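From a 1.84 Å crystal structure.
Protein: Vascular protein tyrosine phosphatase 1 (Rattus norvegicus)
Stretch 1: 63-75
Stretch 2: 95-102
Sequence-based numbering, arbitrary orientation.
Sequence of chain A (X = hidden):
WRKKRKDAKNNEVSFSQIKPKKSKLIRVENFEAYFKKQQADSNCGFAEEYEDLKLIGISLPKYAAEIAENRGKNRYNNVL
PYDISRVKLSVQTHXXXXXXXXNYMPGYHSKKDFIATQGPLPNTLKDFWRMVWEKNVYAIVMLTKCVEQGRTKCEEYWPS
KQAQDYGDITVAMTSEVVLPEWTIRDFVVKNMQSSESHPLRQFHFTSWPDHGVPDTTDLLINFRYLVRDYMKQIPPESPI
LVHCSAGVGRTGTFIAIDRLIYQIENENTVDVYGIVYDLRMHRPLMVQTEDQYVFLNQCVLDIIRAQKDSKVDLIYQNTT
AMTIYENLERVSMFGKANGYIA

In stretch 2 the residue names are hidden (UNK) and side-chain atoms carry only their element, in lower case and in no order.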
# COMPACT_ATOMS: atom_id res chain seq x y z
N TYR A 63 12.17 16.91 -1.44
CA TYR A 63 12.10 18.32 -1.10
C TYR A 63 10.70 18.75 -0.70
O TYR A 63 10.54 19.48 0.27
CB TYR A 63 12.60 19.17 -2.27
CG TYR A 63 14.05 18.93 -2.57
CD1 TYR A 63 14.96 18.70 -1.54
CD2 TYR A 63 14.52 18.94 -3.87
CE1 TYR A 63 16.29 18.48 -1.80
CE2 TYR A 63 15.86 18.72 -4.15
CZ TYR A 63 16.74 18.49 -3.10
OH TYR A 63 18.08 18.26 -3.35
N ALA A 64 9.68 18.33 -1.44
CA ALA A 64 8.33 18.79 -1.13
C ALA A 64 7.97 18.35 0.29
O ALA A 64 7.42 19.12 1.07
CB ALA A 64 7.31 18.26 -2.14
N ALA A 65 8.30 17.11 0.61
CA ALA A 65 8.00 16.55 1.93
C ALA A 65 8.69 17.32 3.05
O ALA A 65 8.24 17.26 4.18
CB ALA A 65 8.42 15.09 1.99
N GLU A 66 9.77 18.01 2.72
CA GLU A 66 10.58 18.70 3.72
C GLU A 66 10.26 20.18 3.82
O GLU A 66 10.77 20.88 4.70
CB GLU A 66 12.07 18.48 3.42
CG GLU A 66 12.51 17.05 3.69
CD GLU A 66 13.88 16.73 3.12
OE1 GLU A 66 14.38 17.48 2.26
OE2 GLU A 66 14.46 15.69 3.52
N ILE A 67 9.41 20.67 2.92
CA ILE A 67 8.98 22.05 3.01
C ILE A 67 8.28 22.26 4.35
O ILE A 67 7.50 21.42 4.78
CB ILE A 67 8.05 22.45 1.84
CG1 ILE A 67 8.83 22.36 0.52
CG2 ILE A 67 7.51 23.86 2.04
CD1 ILE A 67 7.99 22.64 -0.69
N ALA A 68 8.57 23.38 5.00
CA ALA A 68 8.06 23.64 6.34
C ALA A 68 6.56 23.37 6.42
O ALA A 68 6.09 22.69 7.33
CB ALA A 68 8.38 25.08 6.77
N GLU A 69 5.83 23.92 5.45
CA GLU A 69 4.38 23.80 5.42
C GLU A 69 3.91 22.34 5.31
O GLU A 69 2.81 22.00 5.73
CB GLU A 69 3.82 24.61 4.24
CG GLU A 69 3.91 26.13 4.40
CD GLU A 69 5.34 26.64 4.53
OE1 GLU A 69 6.26 26.05 3.93
OE2 GLU A 69 5.54 27.66 5.23
N ASN A 70 4.76 21.49 4.74
CA ASN A 70 4.37 20.10 4.52
C ASN A 70 4.82 19.16 5.62
O ASN A 70 4.34 18.04 5.71
CB ASN A 70 4.88 19.60 3.17
CG ASN A 70 4.22 20.31 2.03
OD1 ASN A 70 3.11 20.80 2.16
ND2 ASN A 70 4.91 20.40 0.91
N ARG A 71 5.73 19.61 6.48
CA ARG A 71 6.31 18.70 7.45
C ARG A 71 5.23 18.11 8.35
O ARG A 71 5.28 16.94 8.71
CB ARG A 71 7.39 19.39 8.27
CG ARG A 71 8.62 19.73 7.45
CD ARG A 71 9.52 20.75 8.18
NE ARG A 71 10.39 21.45 7.24
CZ ARG A 71 11.16 22.49 7.56
NH1 ARG A 71 11.17 22.95 8.81
NH2 ARG A 71 11.91 23.07 6.63
N GLY A 72 4.25 18.94 8.69
CA GLY A 72 3.18 18.52 9.57
C GLY A 72 2.17 17.65 8.86
O GLY A 72 1.23 17.16 9.48
N LYS A 73 2.35 17.47 7.56
CA LYS A 73 1.45 16.61 6.79
C LYS A 73 2.04 15.21 6.71
O LYS A 73 1.46 14.31 6.11
CB LYS A 73 1.24 17.19 5.39
CG LYS A 73 0.71 18.62 5.38
CD LYS A 73 0.67 19.13 3.95
CE LYS A 73 0.21 20.58 3.87
NZ LYS A 73 0.29 21.04 2.46
N ASN A 74 3.20 15.04 7.32
CA ASN A 74 3.84 13.74 7.37
C ASN A 74 3.61 13.10 8.71
O ASN A 74 3.87 13.71 9.75
CB ASN A 74 5.33 13.88 7.13
CG ASN A 74 5.62 14.49 5.80
OD1 ASN A 74 4.99 14.16 4.81
ND2 ASN A 74 6.59 15.40 5.77
N ARG A 75 3.12 11.87 8.69
CA ARG A 75 2.87 11.17 9.93
C ARG A 75 4.18 10.89 10.64
O ARG A 75 4.30 11.09 11.85
CB ARG A 75 2.16 9.85 9.65
CG ARG A 75 1.90 9.03 10.91
CD ARG A 75 0.97 7.85 10.62
NE ARG A 75 -0.41 8.29 10.39
CZ ARG A 75 -1.23 8.68 11.35
NH1 ARG A 75 -0.82 8.68 12.62
NH2 ARG A 75 -2.46 9.07 11.06
N UNK A 95 1.37 26.42 -3.53
CA UNK A 95 2.00 25.28 -4.17
C UNK A 95 1.97 24.06 -3.24
O UNK A 95 1.84 22.94 -3.71
c UNK A 95 3.43 25.63 -4.55
o UNK A 95 4.14 26.05 -3.40
N UNK A 96 2.09 24.29 -1.94
CA UNK A 96 2.15 23.17 -0.99
C UNK A 96 0.80 22.49 -0.84
O UNK A 96 0.69 21.43 -0.22
c UNK A 96 2.65 23.60 0.39
c UNK A 96 4.07 24.13 0.29
o UNK A 96 1.78 24.61 0.92
N UNK A 97 -0.23 23.08 -1.43
CA UNK A 97 -1.52 22.41 -1.50
C UNK A 97 -1.39 21.10 -2.28
O UNK A 97 -2.24 20.23 -2.18
c UNK A 97 -2.93 24.50 -1.46
c UNK A 97 -2.53 23.28 -2.23
o UNK A 97 -2.62 24.58 -0.24
o UNK A 97 -3.55 25.38 -2.07
N UNK A 98 -0.33 20.96 -3.06
CA UNK A 98 -0.22 19.77 -3.90
C UNK A 98 0.26 18.58 -3.09
O UNK A 98 0.32 17.45 -3.58
o UNK A 98 2.59 19.71 -3.60
o UNK A 98 3.00 20.26 -5.66
c UNK A 98 0.71 20.03 -5.11
c UNK A 98 2.20 20.00 -4.75
N UNK A 99 0.56 18.83 -1.83
CA UNK A 99 1.35 17.86 -1.09
C UNK A 99 0.52 16.87 -0.33
O UNK A 99 -0.41 17.23 0.41
c UNK A 99 4.26 16.96 -0.04
c UNK A 99 5.00 15.97 0.55
c UNK A 99 3.13 17.49 0.57
c UNK A 99 2.31 18.53 -0.11
o UNK A 99 5.36 14.49 2.35
c UNK A 99 3.49 15.97 2.42
c UNK A 99 2.74 16.96 1.80
c UNK A 99 4.62 15.47 1.77
N UNK A 100 0.88 15.61 -0.49
CA UNK A 100 0.38 14.57 0.38
C UNK A 100 1.47 13.53 0.50
O UNK A 100 2.24 13.30 -0.44
c UNK A 100 -0.64 13.35 -1.55
c UNK A 100 -1.45 12.89 0.83
c UNK A 100 -2.94 12.57 0.65
c UNK A 100 -0.91 13.94 -0.17
N UNK A 101 1.56 12.92 1.67
CA UNK A 101 2.56 11.92 1.88
C UNK A 101 2.10 10.63 1.22
O UNK A 101 1.42 9.81 1.84
c UNK A 101 4.06 10.86 3.57
n UNK A 101 4.97 11.35 4.40
c UNK A 101 2.82 11.69 3.35
o UNK A 101 4.20 9.79 2.97
N UNK A 102 2.43 10.51 -0.06
CA UNK A 102 1.96 9.41 -0.89
C UNK A 102 2.83 9.36 -2.13
O UNK A 102 3.29 10.40 -2.62
c UNK A 102 0.50 9.63 -1.30
O HOH W 1 4.43 20.84 -1.89
O HOH W 2 -0.04 13.89 3.82
O HOH W 3 -1.55 19.51 1.17
O HOH W 4 -0.39 23.70 2.26

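Position 95 carries one side-chain carbon followed by one oxygen, touching nothing on stretch 1: serine. The CA-to-CB bond of S95 points sideways and its OG comes no nearer than 5.8 Å, to I67 CD1, so this contact asks little of the side chain. S95 serves mainly through its backbone: its O accepts from N of position 98 at 3.0 Å, closing a 3-10 turn.

Position 96 has one carbon bearing an oxygen and a second carbon, which lies 3.9 Å from I67 CG2. The fork has valine's shape, but one arm is oxygen, so it is threonine. T96 uses both characters: CG2 meets I67, while OG1 is 2.7 Å from water 4; that water accepts from K73 NZ at 2.8 Å.

Position 97 shows two carbons, the second carrying two oxygens, with no close side-chain contact to stretch 1: aspartate. The CA-to-CB bond of D97 points away from stretch 1, and its partly exposed carboxylate suits that outward place. OD1 receives only a weak bond from water 4, at 3.5 Å, and OD2 bonds to a residue adjoining a stretch.

Position 98 has the same atoms. The CA-to-CB bond runs sideways, but the end comes nearer, and water 1 donates to one oxygen at 2.8 Å while accepting from N70 ND2 at 2.9 Å. This is again aspartate; OD1 of D98 is that acceptor.

Position 99 presents one carbon, then a six-carbon ring bearing one oxygen. N70 CB lies over one face, 3.8 Å from the ring centroid, and the ring oxygen is 2.5 Å from N74 OD1: tyrosine. At the edge, K73 CD is 3.7 Å from Y99 CD2; A65 CB is 3.8 Å from Y99 CE1. The flat ring fills this space while its OH donates to N74 OD1.

Position 100 has four carbons, forked at the first, one arm two carbons long: isoleucine. The CA-to-CB bond of I100 points away from stretch 1, and the residue is buried, suiting an apolar side chain.

Position 101 holds two carbons, the second carrying one oxygen and one nitrogen; the nitrogen is 2.8 Å from N74 OD1. This is asparagine, and N101 ND2 donates there.

Position 102 has a single carbon, out of reach of stretch 1: alanine. The contact demands little of A102.

The contact centres on Y99 and T96. N74 OD1 accepts from both Y99 and N101. Waters bridge particular groups: N70 to D98, K73 O to N101 N, and K73 NZ to Y99 O and T96 OG1.

Stretch 2 95-102: STDDYINA
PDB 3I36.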